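Local coordinates for protein ribose transcriptional regulator (Enterococcus faecium DO, PDB 4RK1) that binds ribose in the cleft of its sugar-sensing domain and probably acts as a LacI-family, DNA-binding repressor of transcription, at residues Pro89-Asp94 with Lys248-Arg253; Leu195-Tyr200 with Glu226-Lys231. All coordinates share one frame; numbering follows the deposited sequence.

Interaction 1 of 2, residues Pro89-Asp94 with Lys248-Arg253; sequences PFIVLD and KLLLDR. With RIB (alpha-D-ribofuranose), chain K.
Ile91 and Leu250 form the middle of an apolar contact between strand 90-93 and helix 239-255, CG1 of Ile91 standing 3.8 Å from CB of Leu250. With CG1 anti to its carbonyl carbon (chi1 -51°), Ile91 sends CD1 on to the helix backbone, where it lies 3.7 Å from Leu250 N and also reaches CB of Leu249, the two side chains crossing at about a right angle. Leu250 extends CG anti to its own backbone N (chi1 -172°), which carries CD1 over to Pro89: it lies 4.0 Å from Pro89 CG and close to the carbonyl group of the same residue. Pro89, in the loop just ahead of strand 90-93, rests its CB on the aliphatic part of Arg253, 3.7 Å from CG. The strand and helix segments run nearly antiparallel, at 154°, with axes 8.2 Å apart, as expected where a helix covers a parallel sheet in the Rossmann-like lobes of the periplasmic-binding-protein fold. Ile91 itself is held in that sheet by backbone bonds to Phe67 and Ile69 of the neighbouring strand.

The polar ends of the two segments find their partners beyond this apolar patch. Arg253 spends its guanidinium on a salt bridge to Asp103, hydrogen bonds to Lys259 O and Pro257 O, and a cation-pi contact with Trp261. Farther along 89-94, away from the helix, both Asp94 carboxylate oxygens bind the ribose: O2 of the sugar donates to Asp94 OD1 at 2.6 Å and O1 to Asp94 OD2 at 2.7 Å.

Interaction 2 of 2, residues Leu195-Tyr200 with Glu226-Lys231; sequences LAFGLY and EYIKPK
Tyr200 offers one face of its ring to Ile228, whose CD1 methyl sits 3.4 Å above the ring plane, offset toward the rim. This is a CH-pi contact, with CD1 of Ile228 3.8 Å from the centroid of the Tyr200 ring. The same methyl is 3.5 Å from CE1 of Phe197, one helical turn earlier, and thus wedges between two aromatic side chains of helix 193-205. Ile228 reaches them with CG1 between its backbone N and carbonyl carbon (chi1 59°) and CD1 fully extended beyond it.

At the rim of the Tyr200 ring, the carbonyl oxygen of Pro230 lies near the ring plane and accepts a hydrogen bond of 2.7 Å from Tyr200 OH. The hydroxyl approaches from above the carbonyl plane, 36° out of it, with a C=O...O angle of 142°. Pro230 follows a cis peptide bond, and its ring carbon CD packs 3.8 Å from CE2 of Tyr200.

The contact ties a helix of one lobe of the sugar-binding fold to the loop between strands 215-218 and 233-236. It is itself part of the dimer interface: Met224 of the second subunit packs on both Phe197 and Ile228, while Lys231 NZ forms a salt bridge with Glu205 of that subunit. Within the loop, Lys231 NZ gives Glu226 O a weak bond. Tyr200 therefore engages the irregular loop in two ways, its ring face packing against a methyl and its hydroxyl gripping a backbone carbonyl, so that helix and loop are fixed to each other by one directional bond as well as by apolar packing.

Interactions 1 and 2 lie on opposite sides of the chain's centre, their own centres 33 Å apart, and share no helix or strand. Interaction 1 is the more buried: a strand and its covering helix meet through aliphatic side chains, and the polar groups of Arg253 and Asp94 are engaged outside the strand-helix packing. In interaction 2 an irregular loop replaces the strand, aromatic rings replace leucines, and a tyrosine-to-carbonyl bond joins the packing; it is only partly buried and adjoins the second subunit, which does not touch 89-94 or 248-253. Ribose is held directly by Asp94 in 89-94, whereas the side chain of Phe197 in interaction 2 is about 9 Å from the bound ribose.

Interaction 1 of 2, residues Pro89-Asp94 with Lys248-Arg253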
loop_
_atom_site.group_PDB
_atom_site.type_symbol
_atom_site.label_atom_id
_atom_site.label_comp_id
_atom_site.label_asym_id
_atom_site.label_seq_id
_atom_site.Cartn_x
_atom_site.Cartn_y
_atom_site.Cartn_z
ATOM N N PRO B 89 23.022 4.011 -15.259
ATOM C CA PRO B 89 23.225 4.752 -14.022
ATOM C C PRO B 89 22.181 4.387 -12.975
ATOM O O PRO B 89 21.110 3.880 -13.317
ATOM C CB PRO B 89 23.051 6.209 -14.453
ATOM C CG PRO B 89 22.163 6.144 -15.640
ATOM C CD PRO B 89 22.546 4.884 -16.349
ATOM N N PHE B 90 22.504 4.613 -11.709
ATOM C CA PHE B 90 21.578 4.279 -10.640
ATOM C C PHE B 90 21.695 5.187 -9.431
ATOM O O PHE B 90 22.720 5.839 -9.215
ATOM C CB PHE B 90 21.736 2.811 -10.227
ATOM C CG PHE B 90 23.072 2.487 -9.631
ATOM C CD1 PHE B 90 24.181 2.285 -10.445
ATOM C CD2 PHE B 90 23.231 2.389 -8.259
ATOM C CE1 PHE B 90 25.418 1.993 -9.897
ATOM C CE2 PHE B 90 24.467 2.094 -7.702
ATOM C CZ PHE B 90 25.566 1.911 -8.525
ATOM N N ILE B 91 20.608 5.216 -8.661
ATOM C CA ILE B 91 20.502 5.958 -7.426
ATOM C C ILE B 91 20.312 4.950 -6.320
ATOM O O ILE B 91 19.633 3.950 -6.521
ATOM C CB ILE B 91 19.266 6.881 -7.408
ATOM C CG1 ILE B 91 19.208 7.757 -8.659
ATOM C CG2 ILE B 91 19.263 7.735 -6.150
ATOM C CD1 ILE B 91 20.409 8.651 -8.857
ATOM N N VAL B 92 20.898 5.220 -5.157
ATOM C CA VAL B 92 20.705 4.375 -3.980
ATOM C C VAL B 92 20.045 5.195 -2.886
ATOM O O VAL B 92 20.255 6.395 -2.772
ATOM C CB VAL B 92 22.024 3.768 -3.439
ATOM C CG1 VAL B 92 22.668 2.875 -4.483
ATOM C CG2 VAL B 92 22.999 4.851 -2.999
ATOM N N LEU B 93 19.231 4.536 -2.083
ATOM C CA LEU B 93 18.594 5.193 -0.974
ATOM C C LEU B 93 18.111 4.164 0.020
ATOM O O LEU B 93 18.192 2.956 -0.218
ATOM C CB LEU B 93 17.411 6.026 -1.454
ATOM C CG LEU B 93 16.226 5.325 -2.112
ATOM C CD1 LEU B 93 14.972 6.163 -1.937
ATOM C CD2 LEU B 93 16.454 5.076 -3.587
ATOM N N ASP B 94 17.605 4.673 1.132
ATOM C CA ASP B 94 16.846 3.883 2.082
ATOM C C ASP B 94 17.651 2.707 2.636
ATOM O O ASP B 94 18.647 2.954 3.317
ATOM C CB ASP B 94 15.497 3.464 1.484
ATOM C CG ASP B 94 14.462 3.207 2.556
ATOM O OD1 ASP B 94 14.168 4.142 3.329
ATOM O OD2 ASP B 94 13.980 2.071 2.652
ATOM N N LYS B 248 14.841 12.986 -9.870
ATOM C CA LYS B 248 15.546 14.160 -10.414
ATOM C C LYS B 248 17.060 13.912 -10.500
ATOM O O LYS B 248 17.687 14.233 -11.505
ATOM C CB LYS B 248 15.285 15.418 -9.575
ATOM C CG LYS B 248 13.889 15.997 -9.712
ATOM C CD LYS B 248 13.685 17.155 -8.744
ATOM C CE LYS B 248 12.519 18.037 -9.163
ATOM N NZ LYS B 248 12.077 18.931 -8.056
ATOM N N LEU B 249 17.639 13.337 -9.451
ATOM C CA LEU B 249 19.050 12.971 -9.485
ATOM C C LEU B 249 19.355 12.044 -10.659
ATOM O O LEU B 249 20.373 12.214 -11.337
ATOM C CB LEU B 249 19.471 12.281 -8.197
ATOM C CG LEU B 249 19.726 13.169 -6.989
ATOM C CD1 LEU B 249 19.894 12.294 -5.765
ATOM C CD2 LEU B 249 20.958 14.039 -7.190
ATOM N N LEU B 250 18.485 11.061 -10.899
ATOM C CA LEU B 250 18.714 10.109 -11.991
ATOM C C LEU B 250 18.636 10.787 -13.353
ATOM O O LEU B 250 19.489 10.548 -14.196
ATOM C CB LEU B 250 17.757 8.922 -11.934
ATOM C CG LEU B 250 18.018 7.769 -12.911
ATOM C CD1 LEU B 250 19.456 7.276 -12.861
ATOM C CD2 LEU B 250 17.076 6.620 -12.607
ATOM N N LEU B 251 17.624 11.627 -13.564
ATOM C CA LEU B 251 17.481 12.352 -14.836
ATOM C C LEU B 251 18.674 13.258 -15.098
ATOM O O LEU B 251 19.114 13.382 -16.231
ATOM C CB LEU B 251 16.215 13.210 -14.852
ATOM C CG LEU B 251 14.858 12.501 -14.859
ATOM C CD1 LEU B 251 13.755 13.541 -14.766
ATOM C CD2 LEU B 251 14.689 11.634 -16.094
ATOM N N ASP B 252 19.180 13.901 -14.047
ATOM C CA ASP B 252 20.354 14.763 -14.165
ATOM C C ASP B 252 21.601 13.975 -14.517
ATOM O O ASP B 252 22.421 14.422 -15.324
ATOM C CB ASP B 252 20.568 15.574 -12.887
ATOM C CG ASP B 252 19.508 16.646 -12.701
ATOM O OD1 ASP B 252 18.779 16.947 -13.668
ATOM O OD2 ASP B 252 19.400 17.179 -11.587
ATOM N N ARG B 253 21.730 12.798 -13.923
ATOM C CA ARG B 253 22.829 11.891 -14.238
ATOM C C ARG B 253 22.768 11.407 -15.675
ATOM O O ARG B 253 23.803 11.254 -16.322
ATOM C CB ARG B 253 22.821 10.697 -13.287
ATOM C CG ARG B 253 23.934 9.688 -13.504
ATOM C CD ARG B 253 25.313 10.293 -13.341
ATOM N NE ARG B 253 25.477 10.966 -12.050
ATOM C CZ ARG B 253 26.518 11.734 -11.741
ATOM N NH1 ARG B 253 26.578 12.306 -10.546
ATOM N NH2 ARG B 253 27.504 11.928 -12.624
HETATM O O5 RIB K . 8.258 1.842 6.635
HETATM C C5 RIB K . 9.187 1.000 5.938
HETATM C C4 RIB K . 10.524 1.345 6.424
HETATM O O4 RIB K . 11.530 0.571 5.748
HETATM C C3 RIB K . 10.569 2.830 6.098
HETATM O O3 RIB K . 10.755 3.481 7.341
HETATM C C2 RIB K . 11.694 2.938 5.090
HETATM O O2 RIB K . 12.618 3.968 5.404
HETATM C C1 RIB K . 12.271 1.513 4.952
HETATM O O1 RIB K . 13.659 1.453 5.213
#

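Interaction 2 of 2, residues Leu195-Tyr200 with Glu226-Lys231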
loop_
_atom_site.group_PDB
_atom_site.type_symbol
_atom_site.label_atom_id
_atom_site.label_comp_id
_atom_site.label_asym_id
_atom_site.label_seq_id
_atom_site.Cartn_x
_atom_site.Cartn_y
_atom_site.Cartn_z
ATOM N N LEU B 195 4.264 -1.221 12.010
ATOM C CA LEU B 195 4.455 -1.825 13.327
ATOM C C LEU B 195 3.541 -1.189 14.363
ATOM O O LEU B 195 2.921 -1.892 15.157
ATOM C CB LEU B 195 5.909 -1.700 13.774
ATOM C CG LEU B 195 6.902 -2.650 13.096
ATOM C CD1 LEU B 195 8.318 -2.215 13.422
ATOM C CD2 LEU B 195 6.691 -4.099 13.536
ATOM N N ALA B 196 3.444 0.139 14.366
ATOM C CA ALA B 196 2.570 0.795 15.326
ATOM C C ALA B 196 1.109 0.374 15.140
ATOM O O ALA B 196 0.396 0.179 16.134
ATOM C CB ALA B 196 2.714 2.317 15.258
ATOM N N PHE B 197 0.655 0.256 13.888
ATOM C CA PHE B 197 -0.739 -0.135 13.626
ATOM C C PHE B 197 -1.014 -1.538 14.197
ATOM O O PHE B 197 -2.075 -1.792 14.756
ATOM C CB PHE B 197 -1.069 -0.143 12.142
ATOM C CG PHE B 197 -0.859 1.178 11.437
ATOM C CD1 PHE B 197 -0.808 2.376 12.131
ATOM C CD2 PHE B 197 -0.715 1.204 10.054
ATOM C CE1 PHE B 197 -0.615 3.568 11.465
ATOM C CE2 PHE B 197 -0.524 2.394 9.384
ATOM C CZ PHE B 197 -0.473 3.579 10.088
ATOM N N GLY B 198 -0.048 -2.435 14.039
ATOM C CA GLY B 198 -0.095 -3.755 14.672
ATOM C C GLY B 198 -0.311 -3.699 16.165
ATOM O O GLY B 198 -1.140 -4.437 16.706
ATOM N N LEU B 199 0.418 -2.805 16.828
ATOM C CA LEU B 199 0.266 -2.589 18.260
ATOM C C LEU B 199 -1.101 -2.054 18.621
ATOM O O LEU B 199 -1.690 -2.482 19.611
ATOM C CB LEU B 199 1.331 -1.635 18.792
ATOM C CG LEU B 199 2.736 -2.207 18.954
ATOM C CD1 LEU B 199 3.692 -1.076 19.301
ATOM C CD2 LEU B 199 2.762 -3.287 20.024
ATOM N N TYR B 200 -1.610 -1.110 17.837
ATOM C CA TYR B 200 -2.953 -0.614 18.087
ATOM C C TYR B 200 -3.934 -1.776 18.144
ATOM O O TYR B 200 -4.756 -1.851 19.049
ATOM C CB TYR B 200 -3.415 0.343 16.996
ATOM C CG TYR B 200 -3.084 1.810 17.172
ATOM C CD1 TYR B 200 -1.794 2.242 17.449
ATOM C CD2 TYR B 200 -4.066 2.778 16.972
ATOM C CE1 TYR B 200 -1.497 3.594 17.564
ATOM C CE2 TYR B 200 -3.780 4.122 17.071
ATOM C CZ TYR B 200 -2.494 4.531 17.355
ATOM O OH TYR B 200 -2.223 5.875 17.456
ATOM N N GLU B 226 -3.249 9.432 9.969
ATOM C CA GLU B 226 -4.322 10.389 10.214
ATOM C C GLU B 226 -5.725 9.779 10.181
ATOM O O GLU B 226 -6.703 10.473 10.440
ATOM C CB GLU B 226 -4.217 11.546 9.206
ATOM C CG GLU B 226 -2.934 12.346 9.390
ATOM C CD GLU B 226 -2.982 13.732 8.784
ATOM O OE1 GLU B 226 -3.417 13.870 7.624
ATOM O OE2 GLU B 226 -2.575 14.685 9.474
ATOM N N TYR B 227 -5.823 8.494 9.850
ATOM C CA TYR B 227 -7.102 7.829 9.714
ATOM C C TYR B 227 -7.394 6.867 10.854
ATOM O O TYR B 227 -8.515 6.418 10.993
ATOM C CB TYR B 227 -7.193 7.115 8.353
ATOM C CG TYR B 227 -7.210 8.095 7.205
ATOM C CD1 TYR B 227 -6.038 8.672 6.743
ATOM C CD2 TYR B 227 -8.409 8.475 6.598
ATOM C CE1 TYR B 227 -6.042 9.596 5.710
ATOM C CE2 TYR B 227 -8.419 9.400 5.571
ATOM C CZ TYR B 227 -7.241 9.952 5.127
ATOM O OH TYR B 227 -7.274 10.872 4.095
ATOM N N ILE B 228 -6.391 6.531 11.656
ATOM C CA ILE B 228 -6.640 5.738 12.855
ATOM C C ILE B 228 -6.941 6.641 14.040
ATOM O O ILE B 228 -6.755 7.853 13.974
ATOM C CB ILE B 228 -5.469 4.792 13.194
ATOM C CG1 ILE B 228 -4.165 5.578 13.416
ATOM C CG2 ILE B 228 -5.325 3.747 12.107
ATOM C CD1 ILE B 228 -3.000 4.696 13.784
ATOM N N LYS B 229 -7.401 6.032 15.127
ATOM C CA LYS B 229 -7.814 6.775 16.317
ATOM C C LYS B 229 -7.258 6.067 17.553
ATOM O O LYS B 229 -7.500 4.886 17.736
ATOM C CB LYS B 229 -9.345 6.866 16.372
ATOM C CG LYS B 229 -9.893 7.645 17.552
ATOM C CD LYS B 229 -11.374 7.928 17.372
ATOM C CE LYS B 229 -12.039 8.320 18.682
ATOM N NZ LYS B 229 -13.375 8.940 18.448
ATOM N N PRO B 230 -6.477 6.758 18.378
ATOM C CA PRO B 230 -6.070 8.138 18.147
ATOM C C PRO B 230 -5.093 8.253 16.972
ATOM O O PRO B 230 -4.377 7.289 16.657
ATOM C CB PRO B 230 -5.357 8.496 19.456
ATOM C CG PRO B 230 -4.764 7.201 19.900
ATOM C CD PRO B 230 -5.772 6.160 19.528
ATOM N N LYS B 231 -5.036 9.433 16.362
ATOM C CA LYS B 231 -4.067 9.683 15.310
ATOM C C LYS B 231 -2.648 9.501 15.843
ATOM O O LYS B 231 -2.322 9.914 16.961
ATOM C CB LYS B 231 -4.236 11.065 14.723
ATOM C CG LYS B 231 -5.551 11.303 13.989
ATOM C CD LYS B 231 -5.656 12.782 13.638
ATOM C CE LYS B 231 -6.587 13.082 12.482
ATOM N NZ LYS B 231 -7.956 12.567 12.686
#